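Cell shape-determining protein MreC (Streptococcus pneumoniae, PDB 2QF5) takes part in forming and maintaining cell shape, probably as part of the elongasome that makes peripheral peptidoglycan. Local coordinates at residues A11-R16 and H156-I161; W21-T26 and V61-N66. All coordinates share one frame; numbering follows the deposited sequence.

Both contacts belong to the same six-stranded antiparallel barrel, and their centres lie about 11 Å apart. Contact 1 pairs strand 6-16 with the start of strand 160-166, the first and last strands of that barrel. Contact 2 pairs strand 24-27 with strand 59-63 and is nested in the chain between the two segments of contact 1. Strands 6-16 and 24-27 are neighbours, so the contacts touch: Val158 and Arg16 both pack on Leu25. Each is partly buried, but contact 1 has more exposed residues and carries a charged pair, Arg16 with Asp159. Contact 2 has more buried residues and joins Leu25, Val61 and Leu63 packing to polar side chains on the other face and at a turn.

Contact 1: A11-R16 and H156-I161; sequences ADVIMR and HNVDVI
Arg16 reaches across to the loop before strand 160-166 and meets it with the end of its guanidinium. NH1 and NH2 both donate to one atom, the carbonyl O of Val158, which lies close to the guanidinium plane. Arg16 NH1 and Arg16 NH2 each lie 3.0 Å from Val158 O, and both bonds are bent, near 145° at the hydrogen. Arg16 NH2 also makes a salt bridge of 3.0 Å with Asp159 OD1, with the guanidinium and carboxylate planes 58° apart. These three links fix the rotation of the group. Val13 CG1 lies over one face, 3.8 Å above the plane and toward its rim.

With CG1 anti to the backbone N (chi1 171°), Val13 turns CG1 to the guanidinium and CG2 to Val158 CG1 and to Ile161 CD1, the latter 4.2 Å from Val13 CG2. At the other end, Asp12 and Val160 lie side by side and point the same way, with Asp12 OD1 3.5 Å from Val160 CG2.

The backbones pair from Ala11 to Val13. Ala11 and Ile161 bond in both directions, and Val13 N donates to Asp159 O at 2.9 Å. The Ala11-Ile161 and Asp12-Val160 pairs put their side chains on opposite faces. Ile161 also packs on Ala41, Ala43 and Ile48. Ile14 and Met15 both face Thr26 in a classic beta bulge. The pairing of first and last strands closes an antiparallel beta barrel of the MreC core, probably extracellular.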
loop_
_atom_site.group_PDB
_atom_site.type_symbol
_atom_site.label_atom_id
_atom_site.label_comp_id
_atom_site.label_asym_id
_atom_site.label_seq_id
_atom_site.Cartn_x
_atom_site.Cartn_y
_atom_site.Cartn_z
ATOM N N ALA A 11 8.999 -9.728 9.354
ATOM C CA ALA A 11 8.909 -9.255 10.738
ATOM C C ALA A 11 7.510 -9.503 11.321
ATOM O O ALA A 11 6.527 -9.655 10.597
ATOM C CB ALA A 11 9.298 -7.760 10.829
ATOM N N ASP A 12 7.439 -9.562 12.643
ATOM C CA ASP A 12 6.186 -9.767 13.354
ATOM C C ASP A 12 5.659 -8.432 13.882
ATOM O O ASP A 12 6.426 -7.557 14.269
ATOM C CB ASP A 12 6.379 -10.753 14.527
ATOM C CG ASP A 12 6.767 -12.149 14.076
ATOM O OD1 ASP A 12 6.214 -12.656 13.095
ATOM O OD2 ASP A 12 7.624 -12.767 14.711
ATOM N N VAL A 13 4.331 -8.320 13.927
ATOM C CA VAL A 13 3.652 -7.177 14.534
ATOM C C VAL A 13 3.747 -7.322 16.028
ATOM O O VAL A 13 3.406 -8.362 16.574
ATOM C CB VAL A 13 2.178 -7.112 14.089
ATOM C CG1 VAL A 13 1.386 -6.048 14.876
ATOM C CG2 VAL A 13 2.138 -6.868 12.547
ATOM N N ILE A 14 4.244 -6.287 16.686
ATOM C CA ILE A 14 4.396 -6.317 18.131
ATOM C C ILE A 14 3.558 -5.237 18.803
ATOM O O ILE A 14 3.450 -5.209 20.025
ATOM C CB ILE A 14 5.887 -6.220 18.570
ATOM C CG1 ILE A 14 6.545 -4.929 18.071
ATOM C CG2 ILE A 14 6.649 -7.406 18.058
ATOM C CD1 ILE A 14 7.950 -4.761 18.549
ATOM N N MET A 15 2.978 -4.343 18.020
ATOM C CA MET A 15 2.043 -3.380 18.568
ATOM C C MET A 15 1.081 -2.881 17.500
ATOM O O MET A 15 1.428 -2.809 16.334
ATOM C CB MET A 15 2.813 -2.208 19.175
ATOM C CG MET A 15 2.171 -1.670 20.455
ATOM S SD MET A 15 2.894 -0.141 21.052
ATOM C CE MET A 15 2.063 1.056 19.979
ATOM N N ARG A 16 -0.126 -2.533 17.924
ATOM C CA ARG A 16 -1.093 -1.832 17.087
ATOM C C ARG A 16 -1.395 -0.449 17.680
ATOM O O ARG A 16 -1.240 -0.243 18.896
ATOM C CB ARG A 16 -2.352 -2.661 16.987
ATOM C CG ARG A 16 -2.074 -4.015 16.427
ATOM C CD ARG A 16 -3.292 -4.886 16.399
ATOM N NE ARG A 16 -2.890 -6.281 16.206
ATOM C CZ ARG A 16 -2.468 -6.800 15.055
ATOM N NH1 ARG A 16 -2.400 -6.063 13.943
ATOM N NH2 ARG A 16 -2.128 -8.075 15.020
ATOM N N HIS A 156 -7.751 -7.958 8.498
ATOM C CA HIS A 156 -7.896 -8.559 9.816
ATOM C C HIS A 156 -6.706 -9.476 10.121
ATOM O O HIS A 156 -6.191 -10.168 9.232
ATOM C CB HIS A 156 -9.210 -9.348 9.893
ATOM C CG HIS A 156 -10.421 -8.548 9.504
ATOM N ND1 HIS A 156 -11.322 -8.063 10.429
ATOM C CD2 HIS A 156 -10.878 -8.151 8.291
ATOM C CE1 HIS A 156 -12.279 -7.401 9.803
ATOM N NE2 HIS A 156 -12.031 -7.436 8.506
ATOM N N ASN A 157 -6.292 -9.486 11.389
ATOM C CA ASN A 157 -5.255 -10.394 11.866
ATOM C C ASN A 157 -3.935 -10.263 11.087
ATOM O O ASN A 157 -3.358 -11.248 10.640
ATOM C CB ASN A 157 -5.781 -11.842 11.849
ATOM C CG ASN A 157 -6.941 -12.061 12.817
ATOM O OD1 ASN A 157 -7.033 -11.422 13.867
ATOM N ND2 ASN A 157 -7.818 -12.984 12.477
ATOM N N VAL A 158 -3.481 -9.029 10.897
ATOM C CA VAL A 158 -2.171 -8.787 10.301
ATOM C C VAL A 158 -1.140 -8.977 11.411
ATOM O O VAL A 158 -1.000 -8.116 12.279
ATOM C CB VAL A 158 -2.040 -7.357 9.690
ATOM C CG1 VAL A 158 -0.608 -7.103 9.191
ATOM C CG2 VAL A 158 -3.047 -7.158 8.577
ATOM N N ASP A 159 -0.448 -10.120 11.359
ATOM C CA ASP A 159 0.458 -10.608 12.404
ATOM C C ASP A 159 1.908 -10.702 11.929
ATOM O O ASP A 159 2.833 -10.494 12.714
ATOM C CB ASP A 159 0.001 -12.005 12.859
ATOM C CG ASP A 159 -1.307 -11.978 13.652
ATOM O OD1 ASP A 159 -1.575 -10.960 14.315
ATOM O OD2 ASP A 159 -2.065 -12.975 13.622
ATOM N N VAL A 160 2.089 -11.017 10.639
ATOM C CA VAL A 160 3.402 -11.198 10.030
ATOM C C VAL A 160 3.443 -10.346 8.759
ATOM O O VAL A 160 2.547 -10.426 7.944
ATOM C CB VAL A 160 3.653 -12.676 9.679
ATOM C CG1 VAL A 160 5.018 -12.846 9.025
ATOM C CG2 VAL A 160 3.561 -13.553 10.921
ATOM N N ILE A 161 4.455 -9.495 8.626
ATOM C CA ILE A 161 4.594 -8.633 7.441
ATOM C C ILE A 161 5.884 -8.936 6.701
ATOM O O ILE A 161 6.898 -9.196 7.326
ATOM C CB ILE A 161 4.587 -7.145 7.810
ATOM C CG1 ILE A 161 3.164 -6.654 8.065
ATOM C CG2 ILE A 161 5.218 -6.271 6.698
ATOM C CD1 ILE A 161 3.137 -5.305 8.770
#

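Contact 2: W21-T26 and V61-N66; sequences WKQELT and VNLLTN
Leu25 and Val61 form a hydrogen-bonded antiparallel pair. Leu25 N donates to Val61 O at 2.9 Å, and Val61 N returns a bond of 2.8 Å to Leu25 O. Farther along, Leu63 N donates to Gln23 O at 3.1 Å. Between these bonds Glu24 and Asn62 form a non-hydrogen-bonded pair.

Apolar contacts lie on the face of Leu25 and Val61. Leu25 crosses Leu63 at a slant, with Leu25 CD1 3.8 Å from Leu63 CD2. The other methyl of Leu63, CD1, meets the aliphatic part of Gln23, 3.4 Å from Gln23 CG. Gln23 has CG anti to its own N (chi1 -163°), which carries the chain over Leu63 and toward Thr65. Leu25 also packs on Val13.

Polar side chains meet on the Glu24 and Asn62 face, where Lys22 crosses Asn62 at about a right angle and brings CE and NZ to its amide. At the turn from Leu63 to Asn66, the amide of Asn66 lies against the Gln23 backbone. Ser17 OG bonds Lys22 O and Glu24 N, holding the loop before strand 24-27. Strands 24-27 and 59-63 are neighbours in the antiparallel barrel wall, and a type I turn follows the second.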
loop_
_atom_site.group_PDB
_atom_site.type_symbol
_atom_site.label_atom_id
_atom_site.label_comp_id
_atom_site.label_asym_id
_atom_site.label_seq_id
_atom_site.Cartn_x
_atom_site.Cartn_y
_atom_site.Cartn_z
ATOM N N TRP A 21 -6.576 6.404 16.596
ATOM C CA TRP A 21 -5.362 7.140 16.240
ATOM C C TRP A 21 -5.003 6.849 14.767
ATOM O O TRP A 21 -5.757 6.201 14.041
ATOM C CB TRP A 21 -4.206 6.787 17.194
ATOM C CG TRP A 21 -4.430 7.198 18.642
ATOM C CD1 TRP A 21 -5.627 7.310 19.289
ATOM C CD2 TRP A 21 -3.419 7.495 19.624
ATOM N NE1 TRP A 21 -5.432 7.683 20.599
ATOM C CE2 TRP A 21 -4.086 7.796 20.835
ATOM C CE3 TRP A 21 -2.015 7.546 19.596
ATOM C CZ2 TRP A 21 -3.398 8.144 22.010
ATOM C CZ3 TRP A 21 -1.332 7.882 20.775
ATOM C CH2 TRP A 21 -2.027 8.174 21.959
ATOM N N LYS A 22 -3.872 7.367 14.312
ATOM C CA LYS A 22 -3.345 6.980 13.023
ATOM C C LYS A 22 -3.281 5.446 13.035
ATOM O O LYS A 22 -2.745 4.847 13.968
ATOM C CB LYS A 22 -1.962 7.610 12.798
ATOM C CG LYS A 22 -1.387 7.469 11.384
ATOM C CD LYS A 22 -1.676 8.682 10.528
ATOM C CE LYS A 22 -0.800 8.739 9.273
ATOM N NZ LYS A 22 0.674 8.807 9.583
ATOM N N GLN A 23 -3.893 4.824 12.032
ATOM C CA GLN A 23 -3.821 3.373 11.830
ATOM C C GLN A 23 -2.385 2.923 11.493
ATOM O O GLN A 23 -1.898 3.126 10.377
ATOM C CB GLN A 23 -4.784 2.983 10.708
ATOM C CG GLN A 23 -5.118 1.524 10.642
ATOM C CD GLN A 23 -6.484 1.177 11.234
ATOM O OE1 GLN A 23 -6.605 0.211 12.004
ATOM N NE2 GLN A 23 -7.511 1.944 10.861
ATOM N N GLU A 24 -1.695 2.344 12.465
ATOM C CA GLU A 24 -0.313 1.912 12.249
ATOM C C GLU A 24 0.141 0.696 13.055
ATOM O O GLU A 24 -0.388 0.381 14.121
ATOM C CB GLU A 24 0.652 3.078 12.440
ATOM C CG GLU A 24 0.551 3.752 13.744
ATOM C CD GLU A 24 1.423 4.962 13.823
ATOM O OE1 GLU A 24 1.584 5.659 12.807
ATOM O OE2 GLU A 24 1.927 5.228 14.930
ATOM N N LEU A 25 1.095 -0.027 12.484
ATOM C CA LEU A 25 1.615 -1.232 13.093
ATOM C C LEU A 25 3.042 -1.000 13.494
ATOM O O LEU A 25 3.743 -0.212 12.879
ATOM C CB LEU A 25 1.537 -2.398 12.112
ATOM C CG LEU A 25 0.146 -2.960 11.849
ATOM C CD1 LEU A 25 0.243 -4.112 10.899
ATOM C CD2 LEU A 25 -0.550 -3.405 13.139
ATOM N N THR A 26 3.473 -1.684 14.541
ATOM C CA THR A 26 4.874 -1.672 14.951
ATOM C C THR A 26 5.410 -3.073 14.658
ATOM O O THR A 26 4.757 -4.062 14.962
ATOM C CB THR A 26 5.056 -1.294 16.462
ATOM O OG1 THR A 26 4.401 -0.042 16.756
ATOM C CG2 THR A 26 6.516 -1.186 16.805
ATOM N N VAL A 61 4.765 0.924 10.500
ATOM C CA VAL A 61 4.159 0.773 9.212
ATOM C C VAL A 61 2.861 1.558 9.195
ATOM O O VAL A 61 2.012 1.402 10.102
ATOM C CB VAL A 61 3.891 -0.716 8.897
ATOM C CG1 VAL A 61 2.948 -0.873 7.681
ATOM C CG2 VAL A 61 5.190 -1.432 8.639
ATOM N N ASN A 62 2.709 2.412 8.184
ATOM C CA ASN A 62 1.468 3.170 8.015
ATOM C C ASN A 62 0.556 2.292 7.227
ATOM O O ASN A 62 0.941 1.846 6.158
ATOM C CB ASN A 62 1.680 4.506 7.280
ATOM C CG ASN A 62 0.435 5.379 7.301
ATOM O OD1 ASN A 62 -0.130 5.719 6.248
ATOM N ND2 ASN A 62 -0.019 5.733 8.511
ATOM N N LEU A 63 -0.637 2.043 7.738
ATOM C CA LEU A 63 -1.592 1.142 7.105
ATOM C C LEU A 63 -2.444 1.811 6.018
ATOM O O LEU A 63 -2.841 2.996 6.131
ATOM C CB LEU A 63 -2.510 0.507 8.173
ATOM C CG LEU A 63 -1.880 -0.567 9.083
ATOM C CD1 LEU A 63 -2.822 -0.968 10.232
ATOM C CD2 LEU A 63 -1.456 -1.822 8.322
ATOM N N LEU A 64 -2.776 1.024 4.989
ATOM C CA LEU A 64 -3.633 1.486 3.861
ATOM C C LEU A 64 -5.068 1.816 4.216
ATOM O O LEU A 64 -5.781 2.409 3.403
ATOM C CB LEU A 64 -3.650 0.439 2.723
ATOM C CG LEU A 64 -2.357 0.280 1.954
ATOM C CD1 LEU A 64 -2.542 -0.700 0.759
ATOM C CD2 LEU A 64 -1.895 1.639 1.484
ATOM N N THR A 65 -5.501 1.436 5.415
ATOM C CA THR A 65 -6.883 1.656 5.837
ATOM C C THR A 65 -7.108 3.029 6.480
ATOM O O THR A 65 -8.217 3.373 6.852
ATOM C CB THR A 65 -7.319 0.543 6.769
ATOM O OG1 THR A 65 -6.299 0.348 7.742
ATOM C CG2 THR A 65 -7.505 -0.758 5.975
ATOM N N ASN A 66 -6.045 3.817 6.580
ATOM C CA ASN A 66 -6.162 5.217 6.938
ATOM C C ASN A 66 -7.018 5.953 5.913
ATOM O O ASN A 66 -6.847 5.803 4.712
ATOM C CB ASN A 66 -4.782 5.847 7.050
ATOM C CG ASN A 66 -4.057 5.437 8.322
ATOM O OD1 ASN A 66 -2.979 4.806 8.281
ATOM N ND2 ASN A 66 -4.631 5.793 9.452
#